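PDB 2GX8: NIF3-related protein from Bacillus cereus, which is of unknown function but binds zinc at a two-metal site of the NIF3 family and carries an inserted domain thought to be regulatory. Local coordinates for residues E159-V164 against E229-A234; K178-A183 against K242-A247. All coordinates share one frame; numbering follows the deposited sequence.

Contact 1: E159-V164 against E229-A234; sequences EEMKKV and ETIIPA
Glu159 meets Pro233 with the middle of its side chain: CG lies 3.5 Å from Pro233 CB. The chain then bends at chi2 (102°), and OE2 accepts a hydrogen bond from the backbone N of Ser235, just past the end of the strand. Glu160 takes part through its backbone. Its O receives the N-H of Ala234 at 2.9 Å. Met161 faces Pro233 in a non-hydrogen-bonded pair. Two bends in its chain, at chi2 and chi3, bring the methyl CE back against Pro233, 3.3 Å from Pro233 CA and 3.5 Å from Pro233 CB, which is tight for carbon atoms.

Lys162 pairs with Ile232, and each N donates to the other's O at 2.8 Å. These bonds belong to an antiparallel ladder between strands 150-168 and 221-233, the two central strands of a ferredoxin-like (alpha+beta) domain with both helices on one face of its antiparallel sheet. Lys162 CB packs on Ile232 CG1, while NZ runs on to a salt bridge with Asp261 of a third subunit.

Lys163 lies on the other face, with Met161, Ile231 and Pro233. Its CE comes 3.2 Å from Glu229 OE2, but NZ is 3.8 Å from that oxygen, a long salt bridge. The other oxygen of Glu229, OE1, has stronger partners: Arg227 of its own chain and Arg227 of a second subunit. Val164 ends the segment in a hydrogen-bonded pair with Thr230. Val164 CG2 touches Ile232 CD1 at 3.7 Å on the face covered by helix 237-247.

Contact 2: K178-A183 against K242-A247; sequences KALGDA and KAMVTA
The axes of segments 178-182 and 242-247, on helices 170-182 and 237-247, run nearly antiparallel, at 157°, and come within 8.4 Å of each other. These are the two helices of a ferredoxin-like beta-alpha-beta-beta-alpha-beta fold, packed side by side on one face of its antiparallel sheet. Such close spacing goes with small residues at the interface. Ala179 and Ala183, one turn apart, face Ala243 and Ala247, also one turn apart. Ala179 CB touches Ala247 CB at 3.7 Å and also lies beside the backbone O of Ala243. Ala183 CB meets Ala243 CB at 4.0 Å.

Leu180 and Met244 form the larger apolar pair, on the side toward the sheet. They lie alongside each other and point the same way, with Leu180 CD2 3.9 Å from Met244 CG. Met244 CG is anti to its own backbone N (chi1 -174°), and the side chain continues to Val166 of strand 150-168.

Away from the interface, Lys178 NZ forms a salt bridge with Asp182 OD2, using the syn lone pair of that oxygen. On the partner helix, Lys242 O accepts from Thr246 N and, from the opposite face of its plane, from Thr246 OG1 at 2.7 Å.

After the N-terminal part of the chain, strand 150-168 carries segment 159-164, and helix 170-182 then carries segment 178-183. Strand 194-206 follows before strand 221-233 returns beside strand 150-168. There contact 1 closes a loop of 64 residues. Helix 237-247 comes next, and contact 2 closes a second loop, of 58 residues. The two loops cross, because the four segments alternate along the chain. Two successive strand-helix units are thus joined twice, strand to strand and helix to helix. The layers also meet: Thr230 CG2 packs on Leu180 CD1, and Val164 CG1 on Met244 SD, each at 4.0 Å.

Contact 1: E159-V164 against E229-A234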
loop_
_atom_site.group_PDB
_atom_site.type_symbol
_atom_site.label_atom_id
_atom_site.label_comp_id
_atom_site.label_asym_id
_atom_site.label_seq_id
_atom_site.Cartn_x
_atom_site.Cartn_y
_atom_site.Cartn_z
ATOM N N GLU C 159 -8.918 13.275 26.353
ATOM C CA GLU C 159 -9.362 12.066 27.024
ATOM C C GLU C 159 -10.867 11.854 26.811
ATOM O O GLU C 159 -11.633 12.821 26.850
ATOM C CB GLU C 159 -9.087 12.231 28.523
ATOM C CG GLU C 159 -9.295 10.995 29.376
ATOM C CD GLU C 159 -8.019 10.294 29.748
ATOM O OE1 GLU C 159 -7.193 10.898 30.471
ATOM O OE2 GLU C 159 -7.863 9.121 29.364
ATOM N N GLU C 160 -11.288 10.617 26.532
ATOM C CA GLU C 160 -12.726 10.302 26.438
ATOM C C GLU C 160 -13.282 10.341 27.867
ATOM O O GLU C 160 -12.627 9.866 28.807
ATOM C CB GLU C 160 -12.973 8.907 25.842
ATOM C CG GLU C 160 -12.562 8.730 24.382
ATOM C CD GLU C 160 -12.709 7.279 23.890
ATOM O OE1 GLU C 160 -13.469 6.498 24.503
ATOM O OE2 GLU C 160 -12.052 6.914 22.885
ATOM N N MET C 161 -14.464 10.930 28.033
ATOM C CA MET C 161 -15.089 11.032 29.360
ATOM C C MET C 161 -16.208 10.019 29.522
ATOM O O MET C 161 -16.884 9.650 28.553
ATOM C CB MET C 161 -15.643 12.441 29.631
ATOM C CG MET C 161 -14.634 13.616 29.622
ATOM S SD MET C 161 -13.454 13.745 30.983
ATOM C CE MET C 161 -12.130 12.837 30.281
ATOM N N LYS C 162 -16.386 9.577 30.759
ATOM C CA LYS C 162 -17.387 8.583 31.105
ATOM C C LYS C 162 -18.194 9.043 32.282
ATOM O O LYS C 162 -17.671 9.716 33.160
ATOM C CB LYS C 162 -16.717 7.276 31.520
ATOM C CG LYS C 162 -15.735 6.719 30.505
ATOM C CD LYS C 162 -16.434 6.642 29.169
ATOM C CE LYS C 162 -15.487 6.394 28.059
ATOM N NZ LYS C 162 -15.113 4.987 28.091
ATOM N N LYS C 163 -19.470 8.689 32.290
ATOM C CA LYS C 163 -20.312 8.951 33.427
ATOM C C LYS C 163 -20.458 7.617 34.184
ATOM O O LYS C 163 -20.900 6.602 33.638
ATOM C CB LYS C 163 -21.677 9.446 32.989
ATOM C CG LYS C 163 -22.440 10.223 34.073
ATOM C CD LYS C 163 -21.723 11.519 34.383
ATOM C CE LYS C 163 -22.526 12.342 35.387
ATOM N NZ LYS C 163 -21.827 13.504 35.974
ATOM N N VAL C 164 -20.031 7.596 35.436
ATOM C CA VAL C 164 -20.246 6.404 36.230
ATOM C C VAL C 164 -21.491 6.644 37.059
ATOM O O VAL C 164 -21.579 7.641 37.778
ATOM C CB VAL C 164 -19.101 6.134 37.194
ATOM C CG1 VAL C 164 -19.394 4.866 38.027
ATOM C CG2 VAL C 164 -17.822 5.980 36.449
ATOM N N GLU C 229 -24.169 9.618 40.491
ATOM C CA GLU C 229 -23.459 9.734 39.231
ATOM C C GLU C 229 -22.290 10.689 39.368
ATOM O O GLU C 229 -22.325 11.632 40.178
ATOM C CB GLU C 229 -24.378 10.136 38.090
ATOM C CG GLU C 229 -24.953 11.495 38.188
ATOM C CD GLU C 229 -25.738 11.862 36.957
ATOM O OE1 GLU C 229 -26.570 11.058 36.508
ATOM O OE2 GLU C 229 -25.534 12.971 36.435
ATOM N N THR C 230 -21.244 10.423 38.596
ATOM C CA THR C 230 -20.046 11.244 38.628
ATOM C C THR C 230 -19.302 11.033 37.316
ATOM O O THR C 230 -19.393 9.957 36.698
ATOM C CB THR C 230 -19.152 10.917 39.844
ATOM O OG1 THR C 230 -18.273 12.015 40.106
ATOM C CG2 THR C 230 -18.351 9.670 39.636
ATOM N N ILE C 231 -18.605 12.070 36.875
ATOM C CA ILE C 231 -17.872 12.036 35.628
ATOM C C ILE C 231 -16.405 11.593 35.855
ATOM O O ILE C 231 -15.807 11.865 36.897
ATOM C CB ILE C 231 -18.003 13.433 34.901
ATOM C CG1 ILE C 231 -17.498 13.394 33.444
ATOM C CG2 ILE C 231 -17.352 14.558 35.718
ATOM C CD1 ILE C 231 -17.753 14.684 32.660
ATOM N N ILE C 232 -15.848 10.864 34.896
ATOM C CA ILE C 232 -14.449 10.435 34.963
ATOM C C ILE C 232 -13.759 10.439 33.612
ATOM O O ILE C 232 -14.426 10.324 32.578
ATOM C CB ILE C 232 -14.238 8.982 35.525
ATOM C CG1 ILE C 232 -14.929 7.940 34.649
ATOM C CG2 ILE C 232 -14.628 8.870 36.974
ATOM C CD1 ILE C 232 -14.499 6.525 34.963
ATOM N N PRO C 233 -12.424 10.628 33.622
ATOM C CA PRO C 233 -11.637 10.429 32.416
ATOM C C PRO C 233 -11.402 8.927 32.300
ATOM O O PRO C 233 -11.148 8.274 33.315
ATOM C CB PRO C 233 -10.320 11.175 32.705
ATOM C CG PRO C 233 -10.239 11.333 34.172
ATOM C CD PRO C 233 -11.611 11.096 34.763
ATOM N N ALA C 234 -11.498 8.387 31.091
ATOM C CA ALA C 234 -11.305 6.961 30.849
ATOM C C ALA C 234 -10.083 6.315 31.547
ATOM O O ALA C 234 -10.160 5.181 32.010
ATOM C CB ALA C 234 -11.276 6.692 29.345
#

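Contact 2: K178-A183 against K242-A247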
loop_
_atom_site.group_PDB
_atom_site.type_symbol
_atom_site.label_atom_id
_atom_site.label_comp_id
_atom_site.label_asym_id
_atom_site.label_seq_id
_atom_site.Cartn_x
_atom_site.Cartn_y
_atom_site.Cartn_z
ATOM N N LYS C 178 -17.363 9.660 48.864
ATOM C CA LYS C 178 -16.032 10.041 49.333
ATOM C C LYS C 178 -14.975 9.239 48.607
ATOM O O LYS C 178 -13.959 9.779 48.207
ATOM C CB LYS C 178 -15.889 9.826 50.840
ATOM C CG LYS C 178 -14.585 10.380 51.412
ATOM C CD LYS C 178 -14.432 10.055 52.887
ATOM C CE LYS C 178 -13.236 10.782 53.505
ATOM N NZ LYS C 178 -11.914 10.357 52.962
ATOM N N ALA C 179 -15.244 7.947 48.444
ATOM C CA ALA C 179 -14.341 7.017 47.786
ATOM C C ALA C 179 -14.148 7.382 46.331
ATOM O O ALA C 179 -13.052 7.311 45.815
ATOM C CB ALA C 179 -14.883 5.617 47.898
ATOM N N LEU C 180 -15.233 7.746 45.664
ATOM C CA LEU C 180 -15.176 8.151 44.265
ATOM C C LEU C 180 -14.351 9.419 44.102
ATOM O O LEU C 180 -13.493 9.498 43.228
ATOM C CB LEU C 180 -16.580 8.382 43.732
ATOM C CG LEU C 180 -17.446 7.166 43.400
ATOM C CD1 LEU C 180 -18.831 7.640 43.069
ATOM C CD2 LEU C 180 -16.891 6.376 42.226
ATOM N N GLY C 181 -14.603 10.390 44.975
ATOM C CA GLY C 181 -13.925 11.676 44.952
ATOM C C GLY C 181 -12.445 11.577 45.223
ATOM O O GLY C 181 -11.645 12.034 44.405
ATOM N N ASP C 182 -12.096 10.979 46.370
ATOM C CA ASP C 182 -10.706 10.750 46.779
ATOM C C ASP C 182 -9.907 10.061 45.675
ATOM O O ASP C 182 -8.741 10.375 45.472
ATOM C CB ASP C 182 -10.639 9.930 48.073
ATOM C CG ASP C 182 -11.111 10.712 49.299
ATOM O OD1 ASP C 182 -11.532 11.887 49.170
ATOM O OD2 ASP C 182 -11.047 10.143 50.408
ATOM N N ALA C 183 -10.562 9.154 44.952
ATOM C CA ALA C 183 -9.965 8.424 43.832
ATOM C C ALA C 183 -9.863 9.245 42.531
ATOM O O ALA C 183 -9.408 8.726 41.506
ATOM C CB ALA C 183 -10.735 7.118 43.576
ATOM N N LYS C 242 -12.559 0.353 41.311
ATOM C CA LYS C 242 -12.048 -0.464 42.403
ATOM C C LYS C 242 -12.336 0.151 43.777
ATOM O O LYS C 242 -12.751 -0.556 44.700
ATOM C CB LYS C 242 -10.547 -0.738 42.226
ATOM C CG LYS C 242 -9.924 -1.545 43.368
ATOM C CD LYS C 242 -8.471 -1.870 43.137
ATOM C CE LYS C 242 -8.296 -2.948 42.097
ATOM N NZ LYS C 242 -6.900 -3.453 42.102
ATOM N N ALA C 243 -12.121 1.460 43.900
ATOM C CA ALA C 243 -12.370 2.194 45.146
ATOM C C ALA C 243 -13.859 2.210 45.473
ATOM O O ALA C 243 -14.274 2.069 46.632
ATOM C CB ALA C 243 -11.854 3.613 45.027
ATOM N N MET C 244 -14.654 2.389 44.430
ATOM C CA MET C 244 -16.097 2.405 44.533
ATOM C C MET C 244 -16.606 1.061 45.086
ATOM O O MET C 244 -17.359 1.031 46.078
ATOM C CB MET C 244 -16.655 2.628 43.145
ATOM C CG MET C 244 -18.131 2.826 43.066
ATOM S SD MET C 244 -18.641 2.697 41.337
ATOM C CE MET C 244 -18.618 0.930 41.082
ATOM N N VAL C 245 -16.170 -0.039 44.457
ATOM C CA VAL C 245 -16.545 -1.402 44.856
ATOM C C VAL C 245 -16.110 -1.729 46.288
ATOM O O VAL C 245 -16.854 -2.357 47.047
ATOM C CB VAL C 245 -15.999 -2.451 43.858
ATOM C CG1 VAL C 245 -16.015 -3.871 44.462
ATOM C CG2 VAL C 245 -16.796 -2.413 42.587
ATOM N N THR C 246 -14.914 -1.294 46.660
ATOM C CA THR C 246 -14.417 -1.545 48.008
ATOM C C THR C 246 -15.321 -0.894 49.067
ATOM O O THR C 246 -15.733 -1.570 50.059
ATOM C CB THR C 246 -12.961 -1.059 48.179
ATOM O OG1 THR C 246 -12.157 -1.556 47.100
ATOM C CG2 THR C 246 -12.387 -1.552 49.500
ATOM N N ALA C 247 -15.663 0.397 48.820
ATOM C CA ALA C 247 -16.478 1.175 49.761
ATOM C C ALA C 247 -17.907 0.691 49.808
ATOM O O ALA C 247 -18.590 0.798 50.838
ATOM C CB ALA C 247 -16.449 2.642 49.386
#